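Local coordinates for uncharacterized protein (Uncultured organism, PDB 5IBZ), which is a member of the putative cyclase family and probably has arylformamidase activity, though its natural substrate is not established, at residues V41-L46 with L156-L161; T49-S54 with A289-Q294; E208-Y211 with G217-S220. All coordinates share one frame; numbering follows the deposited sequence. Where two conformers were deposited one is given.

Contact 1. Residues V41-L46 with L156-L161; sequences VAAARL and LGRGVL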
loop_
_atom_site.group_PDB
_atom_site.type_symbol
_atom_site.label_atom_id
_atom_site.label_comp_id
_atom_site.label_asym_id
_atom_site.label_seq_id
_atom_site.Cartn_x
_atom_site.Cartn_y
_atom_site.Cartn_z
ATOM N N VAL B 41 27.894 2.126 27.429
ATOM C CA VAL B 41 28.152 2.980 28.593
ATOM C C VAL B 41 29.160 4.064 28.215
ATOM O O VAL B 41 28.983 5.241 28.562
ATOM C CB VAL B 41 28.650 2.144 29.776
ATOM C CG1 VAL B 41 29.127 3.046 30.924
ATOM C CG2 VAL B 41 27.555 1.223 30.244
ATOM N N ALA B 42 30.233 3.693 27.524
ATOM C CA ALA B 42 31.202 4.688 27.076
ATOM C C ALA B 42 30.580 5.751 26.158
ATOM O O ALA B 42 30.852 6.953 26.300
ATOM C CB ALA B 42 32.384 4.000 26.359
ATOM N N ALA B 43 29.728 5.326 25.229
ATOM C CA ALA B 43 29.077 6.246 24.319
ATOM C C ALA B 43 28.186 7.223 25.084
ATOM O O ALA B 43 28.127 8.417 24.766
ATOM C CB ALA B 43 28.264 5.470 23.289
ATOM N N ALA B 44 27.490 6.722 26.100
ATOM C CA ALA B 44 26.616 7.571 26.906
ATOM C C ALA B 44 27.374 8.698 27.586
ATOM O O ALA B 44 26.803 9.766 27.853
ATOM C CB ALA B 44 25.887 6.756 27.944
ATOM N N ARG B 45 28.649 8.486 27.911
ATOM C CA ARG B 45 29.441 9.526 28.568
ATOM C C ARG B 45 29.718 10.702 27.620
ATOM O O ARG B 45 30.144 11.784 28.050
ATOM C CB ARG B 45 30.760 8.941 29.096
ATOM C CG ARG B 45 30.602 7.841 30.150
ATOM C CD ARG B 45 29.975 8.320 31.471
ATOM N NE ARG B 45 28.528 8.510 31.442
ATOM C CZ ARG B 45 27.610 7.548 31.414
ATOM N NH1 ARG B 45 26.335 7.888 31.405
ATOM N NH2 ARG B 45 27.938 6.260 31.349
ATOM N N LEU B 46 29.478 10.495 26.329
ATOM C CA LEU B 46 29.629 11.590 25.356
ATOM C C LEU B 46 28.429 12.541 25.344
ATOM O O LEU B 46 28.470 13.584 24.674
ATOM C CB LEU B 46 29.837 11.041 23.943
ATOM C CG LEU B 46 31.044 10.134 23.803
ATOM C CD1 LEU B 46 31.129 9.623 22.365
ATOM C CD2 LEU B 46 32.318 10.844 24.224
ATOM N N LEU B 156 22.583 1.337 18.860
ATOM C CA LEU B 156 22.529 2.373 19.850
ATOM C C LEU B 156 23.854 2.277 20.604
ATOM O O LEU B 156 24.106 1.294 21.307
ATOM C CB LEU B 156 21.293 2.179 20.719
ATOM C CG LEU B 156 21.065 3.187 21.827
ATOM C CD1 LEU B 156 19.574 3.422 22.029
ATOM C CD2 LEU B 156 21.734 2.703 23.102
ATOM N N GLY B 157 24.720 3.272 20.410
ATOM C CA GLY B 157 26.095 3.189 20.857
ATOM C C GLY B 157 26.849 4.389 20.352
ATOM O O GLY B 157 26.275 5.480 20.204
ATOM N N ARG B 158 28.146 4.214 20.113
ATOM C CA ARG B 158 28.980 5.346 19.729
ATOM C C ARG B 158 28.935 5.543 18.217
ATOM O O ARG B 158 29.037 4.581 17.449
ATOM C CB ARG B 158 30.419 5.140 20.203
ATOM C CG ARG B 158 31.088 6.438 20.681
ATOM C CD ARG B 158 32.453 6.166 21.260
ATOM N NE ARG B 158 33.377 6.021 20.169
ATOM C CZ ARG B 158 34.478 6.742 19.994
ATOM N NH1 ARG B 158 34.881 7.625 20.897
ATOM N NH2 ARG B 158 35.209 6.539 18.918
ATOM N N GLY B 159 28.729 6.788 17.793
ATOM C CA GLY B 159 28.808 7.131 16.385
ATOM C C GLY B 159 29.930 8.126 16.184
ATOM O O GLY B 159 30.262 8.900 17.090
ATOM N N VAL B 160 30.534 8.085 15.001
ATOM C CA VAL B 160 31.578 9.013 14.622
ATOM C C VAL B 160 31.288 9.525 13.214
ATOM O O VAL B 160 31.118 8.723 12.274
ATOM C CB VAL B 160 32.970 8.355 14.662
ATOM C CG1 VAL B 160 34.070 9.383 14.271
ATOM C CG2 VAL B 160 33.223 7.764 16.040
ATOM N N LEU B 161 31.204 10.848 13.087
ATOM C CA LEU B 161 31.095 11.511 11.790
ATOM C C LEU B 161 32.456 11.710 11.177
ATOM O O LEU B 161 33.360 12.226 11.827
ATOM C CB LEU B 161 30.413 12.876 11.915
ATOM C CG LEU B 161 30.382 13.735 10.652
ATOM C CD1 LEU B 161 29.471 13.133 9.610
ATOM C CD2 LEU B 161 29.955 15.163 11.000
#
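The methyl group of Ala-43 presses on the backbone where Gly-157 passes into Arg-158, its CB lying 3.4 Å from Gly-157 C and equally near the amide N of Arg-158. Small meets small here: the chain turns a corner at Gly-157, a residue with no side chain, and a helix bearing alanines can come so near that the CA atoms of Ala-43 and Arg-158 stand 4.7 Å apart. Side chain then meets side chain, CB of Ala-43 lying 3.8 Å from CB of Arg-158. Three residues on, Leu-46 continues the apolar patch. Its CG stands anti to the carbonyl carbon (chi1 -58°), and the extended second torsion carries CD1 forward to rest 3.6 Å from Arg-158 CG, with Arg-158 CD slightly farther away. Leu-46 and Arg-158 run past one another at a slant, so one methyl of the leucine does the touching and it is the aliphatic stem of the arginine that receives it. The arginine chain bends about its CG-CD bond (chi3 80°), and its charged end finds partners outside this contact: NH2 makes a salt bridge with Asp-198 and a hydrogen bond to the carbonyl oxygen of Lys-193. No hydrogen bond joins the two segments, which meet through van der Waals contact. In the fold, helix 37-44 thus packs against strand 158-163 near the corner at Gly-157, a strand of the mixed sheet flanked by strands 199-203 and 299-303; Phe-301 of the latter also touches Ala-43, while the second subunit packs on Val-41, Ala-44 and Arg-45.

Contact 2. Residues T49-S54 with A289-Q294; sequences TGKTFS and AKDCAQ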
loop_
_atom_site.group_PDB
_atom_site.type_symbol
_atom_site.label_atom_id
_atom_site.label_comp_id
_atom_site.label_asym_id
_atom_site.label_seq_id
_atom_site.Cartn_x
_atom_site.Cartn_y
_atom_site.Cartn_z
ATOM N N THR B 49 26.301 17.836 26.504
ATOM C CA THR B 49 25.568 19.072 26.254
ATOM C C THR B 49 24.071 18.862 26.043
ATOM O O THR B 49 23.278 19.793 26.208
ATOM C CB THR B 49 26.101 19.819 25.017
ATOM O OG1 THR B 49 25.837 19.041 23.839
ATOM C CG2 THR B 49 27.583 20.093 25.139
ATOM N N GLY B 50 23.691 17.653 25.635
ATOM C CA GLY B 50 22.308 17.334 25.320
ATOM C C GLY B 50 21.806 17.848 23.983
ATOM O O GLY B 50 20.605 17.808 23.727
ATOM N N LYS B 51 22.705 18.368 23.147
ATOM C CA LYS B 51 22.367 18.715 21.768
ATOM C C LYS B 51 21.929 17.449 21.053
ATOM O O LYS B 51 22.492 16.371 21.289
ATOM C CB LYS B 51 23.541 19.357 21.035
ATOM C CG LYS B 51 23.963 20.714 21.587
ATOM C CD LYS B 51 24.971 21.435 20.689
ATOM C CE LYS B 51 26.315 20.734 20.710
ATOM N NZ LYS B 51 27.335 21.546 19.985
ATOM N N THR B 52 20.895 17.583 20.226
ATOM C CA THR B 52 20.366 16.465 19.445
ATOM C C THR B 52 20.200 16.855 17.987
ATOM O O THR B 52 19.838 17.993 17.677
ATOM C CB THR B 52 19.000 15.969 19.987
ATOM O OG1 THR B 52 18.051 17.058 20.022
ATOM C CG2 THR B 52 19.157 15.348 21.376
ATOM N N PHE B 53 20.445 15.887 17.107
ATOM C CA PHE B 53 20.286 16.061 15.667
ATOM C C PHE B 53 19.628 14.836 15.054
ATOM O O PHE B 53 20.090 13.726 15.249
ATOM C CB PHE B 53 21.644 16.299 14.997
ATOM C CG PHE B 53 22.361 17.486 15.546
ATOM C CD1 PHE B 53 22.130 18.722 15.018
ATOM C CD2 PHE B 53 23.217 17.365 16.622
ATOM C CE1 PHE B 53 22.766 19.834 15.527
ATOM C CE2 PHE B 53 23.855 18.496 17.126
ATOM C CZ PHE B 53 23.615 19.703 16.581
ATOM N N SER B 54 18.527 15.035 14.333
ATOM C CA SER B 54 17.951 13.974 13.519
ATOM C C SER B 54 18.726 13.840 12.225
ATOM O O SER B 54 18.897 14.833 11.517
ATOM C CB SER B 54 16.499 14.262 13.196
ATOM O OG SER B 54 16.056 13.436 12.141
ATOM N N ALA B 289 27.033 17.988 10.723
ATOM C CA ALA B 289 28.394 18.308 10.320
ATOM C C ALA B 289 28.735 19.773 10.633
ATOM O O ALA B 289 29.855 20.077 11.060
ATOM C CB ALA B 289 28.603 18.010 8.854
ATOM N N LYS B 290 27.783 20.680 10.443
ATOM C CA LYS B 290 28.010 22.074 10.814
ATOM C C LYS B 290 28.281 22.198 12.306
ATOM O O LYS B 290 29.175 22.940 12.724
ATOM C CB LYS B 290 26.814 22.939 10.418
ATOM C CG LYS B 290 27.040 24.440 10.558
ATOM C CD LYS B 290 25.838 25.186 10.014
ATOM C CE LYS B 290 25.959 26.689 10.209
ATOM N NZ LYS B 290 27.319 27.197 9.870
ATOM N N ASP B 291 27.520 21.464 13.108
ATOM C CA ASP B 291 27.689 21.527 14.554
ATOM C C ASP B 291 29.058 20.980 14.951
ATOM O O ASP B 291 29.732 21.566 15.790
ATOM C CB ASP B 291 26.564 20.771 15.267
ATOM C CG ASP B 291 26.699 20.835 16.780
ATOM O OD1 ASP B 291 26.363 21.894 17.337
ATOM O OD2 ASP B 291 27.149 19.842 17.393
ATOM N N CYS B 292 29.460 19.853 14.366
ATOM C CA CYS B 292 30.771 19.267 14.683
ATOM C C CYS B 292 31.926 20.189 14.271
ATOM O O CYS B 292 32.954 20.243 14.947
ATOM C CB CYS B 292 30.926 17.903 14.018
ATOM S SG CYS B 292 29.788 16.631 14.647
ATOM N N ALA B 293 31.772 20.920 13.171
ATOM C CA ALA B 293 32.799 21.858 12.754
ATOM C C ALA B 293 32.944 22.987 13.768
ATOM O O ALA B 293 34.054 23.462 14.025
ATOM C CB ALA B 293 32.497 22.417 11.356
ATOM N N GLN B 294 31.837 23.364 14.393
ATOM C CA GLN B 294 31.835 24.452 15.363
ATOM C C GLN B 294 32.327 24.048 16.760
ATOM O O GLN B 294 32.978 24.858 17.433
ATOM C CB GLN B 294 30.423 25.050 15.479
ATOM C CG GLN B 294 30.168 26.176 14.498
ATOM C CD GLN B 294 28.690 26.401 14.228
ATOM O OE1 GLN B 294 27.823 25.905 14.952
ATOM N NE2 GLN B 294 28.396 27.148 13.171
#
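One carboxylate, that of Asp-291, takes both the ammonium group of Lys-51 and the CZ end of the Phe-53 ring, so a charged group sits directly against an aromatic one. Lys-51 NZ lies 2.8 Å from Asp-291 OD1, on the syn lone pair of that oxygen, and forms a salt bridge; a second, weak hydrogen bond reaches OD2 at 3.1 Å. The two side chains come from opposite directions. A bend at chi3 of Lys-51 (-70°) turns the end of its chain, bringing CE as well as NZ up to the carboxylate. Phe-53 crosses Asp-291 at about a right angle, its CZ 3.3 Å from Asp-291 CG and 3.4 Å from Asp-291 CB, with ring and carboxylate planes turned 44° apart. Asp-291 leaves helix 286-295 with CG anti to its own N (chi1 -179°), which directs the acid at strand 52-54, an outermost strand of the chain's mixed sheet. The contact thus joins a sheet margin to a helix that packs through Ala-289 and Cys-292 on strand 158-163 of the same sheet. Just ahead of the strand, Thr-49 OG1 accepts from the amide N of Lys-51 at 3.3 Å, forming an ST turn. The charges extend further: Lys-51 NZ also pairs with Asp-295, and Asp-291 OD2 with NZ of Lys-323 at the chain terminus. Two lysines therefore probably offset the closeness of Asp-291 and Asp-295, whose OD2 atoms approach each other, while the backbone of Lys-323 hydrogen-bonds with Thr-49, Gly-50 and Lys-51.

Contact 3. Residues E208-Y211 with G217-S220; sequences ESWY and GRAS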
loop_
_atom_site.group_PDB
_atom_site.type_symbol
_atom_site.label_atom_id
_atom_site.label_comp_id
_atom_site.label_asym_id
_atom_site.label_seq_id
_atom_site.Cartn_x
_atom_site.Cartn_y
_atom_site.Cartn_z
ATOM N N GLU B 208 22.373 16.374 -0.343
ATOM C CA GLU B 208 22.170 17.821 -0.196
ATOM C C GLU B 208 21.925 18.501 -1.536
ATOM O O GLU B 208 21.581 19.695 -1.582
ATOM C CB GLU B 208 23.373 18.456 0.509
ATOM C CG GLU B 208 23.553 17.939 1.929
ATOM C CD GLU B 208 24.881 18.344 2.595
ATOM O OE1 GLU B 208 25.564 19.268 2.093
ATOM O OE2 GLU B 208 25.203 17.737 3.641
ATOM N N SER B 209 22.106 17.750 -2.615
ATOM C CA SER B 209 21.881 18.274 -3.958
ATOM C C SER B 209 20.543 17.844 -4.564
ATOM O O SER B 209 20.166 18.334 -5.619
ATOM C CB SER B 209 23.027 17.849 -4.894
ATOM O OG SER B 209 23.007 16.453 -5.216
ATOM N N TRP B 210 19.810 16.967 -3.892
ATOM C CA TRP B 210 18.626 16.356 -4.498
ATOM C C TRP B 210 17.400 17.264 -4.553
ATOM O O TRP B 210 16.707 17.342 -5.576
ATOM C CB TRP B 210 18.261 15.082 -3.724
ATOM C CG TRP B 210 16.887 14.556 -4.038
ATOM C CD1 TRP B 210 15.729 14.792 -3.347
ATOM C CD2 TRP B 210 16.532 13.704 -5.127
ATOM N NE1 TRP B 210 14.683 14.141 -3.940
ATOM C CE2 TRP B 210 15.150 13.459 -5.031
ATOM C CE3 TRP B 210 17.249 13.125 -6.175
ATOM C CZ2 TRP B 210 14.473 12.672 -5.948
ATOM C CZ3 TRP B 210 16.579 12.345 -7.075
ATOM C CH2 TRP B 210 15.201 12.120 -6.954
ATOM N N TYR B 211 17.093 17.919 -3.444
ATOM C CA TYR B 211 15.760 18.515 -3.293
ATOM C C TYR B 211 15.495 19.718 -4.202
ATOM O O TYR B 211 14.344 19.957 -4.577
ATOM C CB TYR B 211 15.545 18.857 -1.820
ATOM C CG TYR B 211 15.279 17.610 -1.012
ATOM C CD1 TYR B 211 14.015 17.038 -0.995
ATOM C CD2 TYR B 211 16.302 16.963 -0.331
ATOM C CE1 TYR B 211 13.761 15.880 -0.280
ATOM C CE2 TYR B 211 16.056 15.790 0.389
ATOM C CZ TYR B 211 14.777 15.264 0.408
ATOM O OH TYR B 211 14.498 14.093 1.112
ATOM N N GLY B 217 16.098 16.719 -13.815
ATOM C CA GLY B 217 17.307 16.571 -13.029
ATOM C C GLY B 217 17.287 15.356 -12.114
ATOM O O GLY B 217 18.312 14.714 -11.888
ATOM N N ARG B 218 16.120 15.052 -11.555
ATOM C CA ARG B 218 15.965 13.886 -10.695
ATOM C C ARG B 218 16.107 12.578 -11.464
ATOM O O ARG B 218 16.595 11.595 -10.910
ATOM C CB ARG B 218 14.613 13.937 -9.988
ATOM C CG ARG B 218 14.566 15.021 -8.940
ATOM C CD ARG B 218 13.219 15.157 -8.280
ATOM N NE ARG B 218 13.273 16.231 -7.297
ATOM C CZ ARG B 218 12.589 16.268 -6.162
ATOM N NH1 ARG B 218 11.784 15.277 -5.834
ATOM N NH2 ARG B 218 12.734 17.301 -5.344
ATOM N N ALA B 219 15.699 12.568 -12.730
ATOM C CA ALA B 219 15.896 11.399 -13.574
ATOM C C ALA B 219 17.388 11.261 -13.859
ATOM O O ALA B 219 17.945 10.185 -13.740
ATOM C CB ALA B 219 15.085 11.513 -14.867
ATOM N N SER B 220 18.047 12.365 -14.199
ATOM C CA SER B 220 19.485 12.326 -14.499
ATOM C C SER B 220 20.313 11.891 -13.287
ATOM O O SER B 220 21.346 11.238 -13.428
ATOM C CB SER B 220 19.969 13.692 -14.999
ATOM O OG SER B 220 19.311 14.060 -16.196
#
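Arg-218 NH2 donates to the backbone O of Tyr-211 at 3.2 Å, one of several hydrogen bonds that hold this guanidinium group. The motif is an arginine laid over a tryptophan, a CH-pi contact, which ties the loop after strand 199-203 to helix 215-223 a few residues later. Arg-218 CG stands 3.8 Å from the centroid of the six-membered ring of Trp-210, over the face and 20° off the ring normal. From CG to NE the arginine chain is extended, which takes it across the indole: CD lies 3.6 Å from Trp-210 CZ2, and the guanidinium turns one face to Trp-210 NE1, its plane 39° from that of the ring. Trp-210 CG, anti to the backbone N, sends the indole out toward the arginine. Outside the two segments, Arg-218 NE binds the carbonyl oxygen of Leu-213 and NH1 the side chain of Asn-62, whose backbone O accepts from Trp-210 NE1, while Phe-221 meets the indole edge-to-face. A leucine here would probably leave the carbonyl oxygens of Tyr-211 and Leu-213 without this donor and part of the indole face without its cover. The oxygen of Tyr-211 lies nearly in the guanidinium plane, yet NH2 sits above the carbonyl plane, and the N-H...O angle is a bent 139°.

Contacts 1 and 2 are neighbours: their centres lie 14 Å apart, and they touch where Leu-161 CD2 packs 3.6 Å from Ala-289 CA. Both reach the same mixed sheet and both touch the second subunit; along the chain their segments alternate, strand 52-54 being the next element of secondary structure after helix 37-44. Contact 3 stands apart, on the opposite side of the chain's centre from contact 1, with centres 33 Å apart, and 26 Å from the centre of contact 2, within whose long chain loop it is nested. None of the three supplies residues to the acetylphosphate pocket; the side chain of Trp-210 in contact 3 is about 13 Å from a bound acetylphosphate.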